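Local coordinates for spore germination protein B3 (Bacillus subtilis subsp. subtilis, PDB 3N54) that takes part in the spore germination response to a mixture of L-asparagine, glucose, fructose and potassium ions, as a lipoprotein component of a germinant receptor, at residues Leu106-Val116 and Ile167-Ala177. Numbering follows the deposited sequence.
Sequences LMAARGNAADV and IQAVKNEKGKA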
ATOM      1  N   LEU A 106       0.907   1.394   8.265  1.00 34.38           N
ATOM      2  CA  LEU A 106       0.373   0.183   7.673  1.00 33.64           C
ATOM      3  C   LEU A 106       1.147  -0.098   6.389  1.00 34.43           C
ATOM      4  O   LEU A 106       1.292   0.794   5.550  1.00 34.86           O
ATOM      5  CB  LEU A 106      -1.108   0.346   7.372  1.00 32.81           C
ATOM      6  CG  LEU A 106      -1.792  -0.889   6.785  1.00 32.91           C
ATOM      7  CD1 LEU A 106      -1.799  -2.015   7.808  1.00 31.55           C
ATOM      8  CD2 LEU A 106      -3.211  -0.559   6.303  1.00 32.43           C
ATOM      9  N   MET A 107       1.642  -1.327   6.238  1.00 34.55           N
ATOM     10  CA  MET A 107       2.425  -1.702   5.069  1.00 35.73           C
ATOM     11  C   MET A 107       2.139  -3.106   4.582  1.00 35.32           C
ATOM     12  O   MET A 107       1.593  -3.934   5.310  1.00 34.14           O
ATOM     13  CB  MET A 107       3.905  -1.588   5.368  1.00 37.04           C
ATOM     14  CG  MET A 107       4.285  -0.209   5.775  1.00 39.62           C
ATOM     15  SD  MET A 107       5.942   0.154   5.314  1.00 44.64           S
ATOM     16  CE  MET A 107       5.970   1.917   5.647  1.00 45.59           C
ATOM     17  N   ALA A 108       2.533  -3.344   3.332  1.00 35.32           N
ATOM     18  CA  ALA A 108       2.282  -4.597   2.652  1.00 35.60           C
ATOM     19  C   ALA A 108       3.587  -5.334   2.412  1.00 36.33           C
ATOM     20  O   ALA A 108       4.618  -4.723   2.135  1.00 37.15           O
ATOM     21  CB  ALA A 108       1.575  -4.342   1.326  1.00 35.66           C
ATOM     22  N   ALA A 109       3.540  -6.652   2.545  1.00 36.07           N
ATOM     23  CA  ALA A 109       4.691  -7.479   2.243  1.00 37.09           C
ATOM     24  C   ALA A 109       4.395  -8.299   1.005  1.00 37.76           C
ATOM     25  O   ALA A 109       3.289  -8.798   0.829  1.00 37.02           O
ATOM     26  CB  ALA A 109       5.007  -8.405   3.411  1.00 36.85           C
ATOM     27  N   ARG A 110       5.381  -8.415   0.133  1.00 39.65           N
ATOM     28  CA  ARG A 110       5.321  -9.393  -0.923  1.00 41.32           C
ATOM     29  C   ARG A 110       5.675 -10.679  -0.202  1.00 42.01           C
ATOM     30  O   ARG A 110       6.661 -10.723   0.534  1.00 42.82           O
ATOM     31  CB  ARG A 110       6.320  -9.079  -2.030  1.00 42.75           C
ATOM     32  CG  ARG A 110       5.983  -7.817  -2.785  1.00 43.04           C
ATOM     33  CD  ARG A 110       7.137  -7.369  -3.652  1.00 45.01           C
ATOM     34  NE  ARG A 110       6.828  -6.156  -4.401  1.00 44.39           N
ATOM     35  CZ  ARG A 110       6.295  -6.123  -5.623  1.00 45.42           C
ATOM     36  NH1 ARG A 110       5.994  -7.243  -6.275  1.00 45.97           N
ATOM     37  NH2 ARG A 110       6.068  -4.949  -6.207  1.00 45.05           N
ATOM     38  N   GLY A 111       4.867 -11.713  -0.372  1.00 42.29           N
ATOM     39  CA  GLY A 111       5.085 -12.951   0.358  1.00 43.10           C
ATOM     40  C   GLY A 111       4.709 -12.787   1.826  1.00 42.09           C
ATOM     41  O   GLY A 111       3.876 -11.958   2.179  1.00 41.06           O
ATOM     42  N   ASN A 112       5.358 -13.571   2.674  1.00 42.95           N
ATOM     43  CA  ASN A 112       5.059 -13.642   4.101  1.00 42.30           C
ATOM     44  C   ASN A 112       5.629 -12.455   4.907  1.00 40.86           C
ATOM     45  O   ASN A 112       6.824 -12.163   4.850  1.00 41.47           O
ATOM     46  CB  ASN A 112       5.563 -15.003   4.623  1.00 43.82           C
ATOM     47  CG  ASN A 112       5.462 -15.141   6.113  1.00 45.87           C
ATOM     48  OD1 ASN A 112       6.349 -14.699   6.854  1.00 49.94           O
ATOM     49  ND2 ASN A 112       4.396 -15.795   6.575  1.00 50.28           N
ATOM     50  N   ALA A 113       4.756 -11.782   5.653  1.00 38.93           N
ATOM     51  CA  ALA A 113       5.129 -10.616   6.469  1.00 38.06           C
ATOM     52  C   ALA A 113       6.098 -10.932   7.609  1.00 38.41           C
ATOM     53  O   ALA A 113       6.990 -10.138   7.898  1.00 38.21           O
ATOM     54  CB  ALA A 113       3.879  -9.948   7.033  1.00 36.43           C
ATOM     55  N   ALA A 114       5.912 -12.075   8.263  1.00 38.80           N
ATOM     56  CA  ALA A 114       6.776 -12.462   9.384  1.00 39.79           C
ATOM     57  C   ALA A 114       8.247 -12.600   8.951  1.00 41.95           C
ATOM     58  O   ALA A 114       9.154 -12.235   9.697  1.00 42.18           O
ATOM     59  CB  ALA A 114       6.271 -13.754  10.040  1.00 39.19           C
ATOM     60  N   ASP A 115       8.472 -13.091   7.733  1.00 43.89           N
ATOM     61  CA  ASP A 115       9.828 -13.244   7.200  1.00 46.81           C
ATOM     62  C   ASP A 115      10.539 -11.924   6.901  1.00 47.55           C
ATOM     63  O   ASP A 115      11.762 -11.898   6.783  1.00 48.87           O
ATOM     64  CB  ASP A 115       9.814 -14.096   5.922  1.00 48.38           C
ATOM     65  CG  ASP A 115       9.449 -15.547   6.184  1.00 50.24           C
ATOM     66  OD1 ASP A 115       9.181 -15.916   7.347  1.00 51.60           O
ATOM     67  OD2 ASP A 115       9.439 -16.327   5.212  1.00 55.14           O
ATOM     68  N   VAL A 116       9.785 -10.836   6.762  1.00 47.04           N
ATOM     69  CA  VAL A 116      10.387  -9.535   6.477  1.00 47.98           C
ATOM     70  C   VAL A 116      11.078  -8.967   7.722  1.00 48.78           C
ATOM     71  O   VAL A 116      12.116  -8.328   7.607  1.00 49.91           O
ATOM     72  CB  VAL A 116       9.354  -8.544   5.918  1.00 46.94           C
ATOM     73  CG1 VAL A 116       9.976  -7.162   5.732  1.00 47.30           C
ATOM     74  CG2 VAL A 116       8.795  -9.068   4.602  1.00 46.55           C
ATOM     75  N   ILE A 167      -0.609   0.980  -0.968  1.00 34.34           N
ATOM     76  CA  ILE A 167       0.069   0.763   0.288  1.00 34.65           C
ATOM     77  C   ILE A 167       1.519   0.388  -0.033  1.00 35.02           C
ATOM     78  O   ILE A 167       1.753  -0.475  -0.871  1.00 35.01           O
ATOM     79  CB  ILE A 167      -0.625  -0.354   1.073  1.00 34.48           C
ATOM     80  CG1 ILE A 167       0.128  -0.676   2.363  1.00 35.73           C
ATOM     81  CG2 ILE A 167      -0.743  -1.595   0.218  1.00 34.98           C
ATOM     82  CD1 ILE A 167      -0.615  -1.671   3.258  1.00 37.27           C
ATOM     83  N   GLN A 168       2.482   1.041   0.616  1.00 35.98           N
ATOM     84  CA  GLN A 168       3.901   0.743   0.409  1.00 37.25           C
ATOM     85  C   GLN A 168       4.178  -0.740   0.603  1.00 37.78           C
ATOM     86  O   GLN A 168       3.747  -1.316   1.589  1.00 37.64           O
ATOM     87  CB  GLN A 168       4.780   1.522   1.390  1.00 38.78           C
ATOM     88  CG  GLN A 168       6.278   1.218   1.266  1.00 41.53           C
ATOM     89  CD  GLN A 168       6.856   1.679  -0.053  1.00 43.65           C
ATOM     90  OE1 GLN A 168       6.794   2.863  -0.377  1.00 45.79           O
ATOM     91  NE2 GLN A 168       7.444   0.753  -0.815  1.00 44.20           N
ATOM     92  N   ALA A 169       4.910  -1.344  -0.327  1.00 38.47           N
ATOM     93  CA  ALA A 169       5.265  -2.754  -0.222  1.00 40.01           C
ATOM     94  C   ALA A 169       6.718  -2.915   0.212  1.00 42.82           C
ATOM     95  O   ALA A 169       7.554  -2.060  -0.082  1.00 43.28           O
ATOM     96  CB  ALA A 169       5.025  -3.461  -1.542  1.00 39.19           C
ATOM     97  N   VAL A 170       7.000  -3.995   0.939  1.00 45.66           N
ATOM     98  CA  VAL A 170       8.371  -4.369   1.294  1.00 49.48           C
ATOM     99  C   VAL A 170       8.618  -5.821   0.896  1.00 51.81           C
ATOM    100  O   VAL A 170       7.688  -6.628   0.832  1.00 50.98           O
ATOM    101  CB  VAL A 170       8.671  -4.197   2.790  1.00 51.43           C
ATOM    102  CG1 VAL A 170       8.503  -2.745   3.203  1.00 51.31           C
ATOM    103  CG2 VAL A 170       7.771  -5.096   3.622  1.00 52.41           C
ATOM    104  N   LYS A 171       9.874  -6.149   0.614  1.00 55.43           N
ATOM    105  CA  LYS A 171      10.236  -7.502   0.211  1.00 58.43           C
ATOM    106  C   LYS A 171      11.552  -7.909   0.836  1.00 62.96           C
ATOM    107  O   LYS A 171      12.497  -7.119   0.882  1.00 64.06           O
ATOM    108  CB  LYS A 171      10.334  -7.605  -1.313  1.00 57.79           C
ATOM    109  CG  LYS A 171      10.669  -9.013  -1.847  1.00 60.81           C
ATOM    110  CD  LYS A 171      10.475  -9.089  -3.360  1.00 61.13           C
ATOM    111  CE  LYS A 171      10.793 -10.471  -3.927  1.00 64.29           C
ATOM    112  NZ  LYS A 171      12.254 -10.689  -4.141  1.00 67.58           N
ATOM    113  N   ASN A 172      11.596  -9.145   1.319  1.00 66.46           N
ATOM    114  CA  ASN A 172      12.803  -9.713   1.876  1.00 71.68           C
ATOM    115  C   ASN A 172      13.584 -10.325   0.714  1.00 73.71           C
ATOM    116  O   ASN A 172      13.348 -11.473   0.339  1.00 75.03           O
ATOM    117  CB  ASN A 172      12.442 -10.758   2.941  1.00 74.23           C
ATOM    118  CG  ASN A 172      13.539 -10.968   3.956  1.00 79.20           C
ATOM    119  OD1 ASN A 172      14.398 -10.110   4.148  1.00 81.87           O
ATOM    120  ND2 ASN A 172      13.499 -12.105   4.640  1.00 82.82           N
ATOM    121  N   GLU A 173      14.501  -9.552   0.131  1.00 74.90           N
ATOM    122  CA  GLU A 173      15.254  -9.988  -1.059  1.00 76.82           C
ATOM    123  C   GLU A 173      16.508 -10.792  -0.706  1.00 82.04           C
ATOM    124  O   GLU A 173      17.605 -10.499  -1.195  1.00 84.18           O
ATOM    125  CB  GLU A 173      15.631  -8.780  -1.933  1.00 75.40           C
ATOM    126  CG  GLU A 173      14.429  -7.928  -2.354  1.00 72.10           C
ATOM    127  CD  GLU A 173      14.793  -6.784  -3.297  1.00 72.07           C
ATOM    128  OE1 GLU A 173      13.923  -5.911  -3.527  1.00 69.46           O
ATOM    129  OE2 GLU A 173      15.939  -6.751  -3.801  1.00 75.05           O
ATOM    130  N   LYS A 174      16.326 -11.816   0.127  1.00 84.70           N
ATOM    131  CA  LYS A 174      17.415 -12.691   0.572  1.00 90.26           C
ATOM    132  C   LYS A 174      18.694 -11.909   0.941  1.00 93.03           C
ATOM    133  O   LYS A 174      19.759 -12.150   0.362  1.00 95.92           O
ATOM    134  CB  LYS A 174      17.722 -13.762  -0.496  1.00 92.13           C
ATOM    135  CG  LYS A 174      16.644 -14.857  -0.662  1.00 91.98           C
ATOM    136  CD  LYS A 174      15.382 -14.395  -1.405  1.00 87.52           C
ATOM    137  CE  LYS A 174      15.649 -14.074  -2.875  1.00 86.24           C
ATOM    138  NZ  LYS A 174      14.403 -13.619  -3.555  1.00 82.31           N
ATOM    139  N   GLY A 175      18.599 -10.957   1.875  1.00 92.40           N
ATOM    140  CA  GLY A 175      17.348 -10.582   2.546  1.00 88.87           C
ATOM    141  C   GLY A 175      17.516 -10.460   4.050  1.00 91.54           C
ATOM    142  O   GLY A 175      17.601 -11.491   4.719  1.00 94.95           O
ATOM    143  N   LYS A 176      17.592  -9.253   4.624  1.00 90.53           N
ATOM    144  CA  LYS A 176      17.601  -7.927   3.951  1.00 87.03           C
ATOM    145  C   LYS A 176      16.245  -7.460   3.388  1.00 80.86           C
ATOM    146  O   LYS A 176      15.885  -7.739   2.241  1.00 78.41           O
ATOM    147  CB  LYS A 176      18.699  -7.843   2.870  1.00 88.62           C
ATOM    148  CG  LYS A 176      19.260  -6.434   2.646  1.00 88.96           C
ATOM    149  CD  LYS A 176      19.942  -5.838   3.895  1.00 93.41           C
ATOM    150  CE  LYS A 176      21.032  -6.741   4.481  1.00 99.48           C
ATOM    151  NZ  LYS A 176      22.068  -7.112   3.476  1.00102.16           N
ATOM    152  N   ALA A 177      15.511  -6.725   4.220  1.00 78.52           N
ATOM    153  CA  ALA A 177      14.260  -6.108   3.811  1.00 73.17           C
ATOM    154  C   ALA A 177      14.567  -4.950   2.866  1.00 71.02           C
ATOM    155  O   ALA A 177      15.680  -4.417   2.869  1.00 73.60           O
ATOM    156  CB  ALA A 177      13.498  -5.615   5.015  1.00 72.64           C
TER
HETATM  157  O   HOH W   1       2.149   2.077   3.285  1.00 39.28           O
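Val170 meets Val116 with one methyl while its backbone holds Ala108 and Arg110, joining parallel strands 105-109 and 165-172 of a five-stranded mixed sheet. Ala108 N donates to Gln168 O (2.9 Å), Ala108 O accepts from Val170 N (2.8 Å), and Val170 O accepts from Arg110 N, the regular ladder of a parallel pair. At the start of the ladder the strands draw apart: a water donates to Leu106 O and accepts from Gln168 N, standing in for a direct bond between them.

On the face carrying Ala109, with CG1 of Val170 anti to the carbonyl carbon (chi1 -61°), CG2 is left between the backbone N and the carbonyl carbon, 3.7 Å from Val116 CG1. That same Val116 methyl also rests against Ala177 CB, 3.9 Å away, so the turn after strand 105-109 folds back over the sheet, with Leu76 touching both valines. Ile167 reaches across to the neighbouring strand. With CG1 anti to the backbone N (chi1 176°) and the chain extended, its CD1 lies 3.4 Å from Met107 C and 3.8 Å from Leu106 CG, while CG2 meets Ala108 CB. An alanine here is likely to leave the Met107 backbone, the Leu106 side chain and Ala108 CB without this cover, opening a gap between the strands.

Arg110 crosses Lys171 through aliphatic carbons, CD to CD at 3.8 Å, and its NE forms a salt bridge with Asp180 on strand 177-186. Main-chain bonds thus set the register, methyl groups of Val170 and Val116 pack together on the Ala109 face, and the Arg110 guanidinium is matched by a carboxylate from the next strand of the sheet.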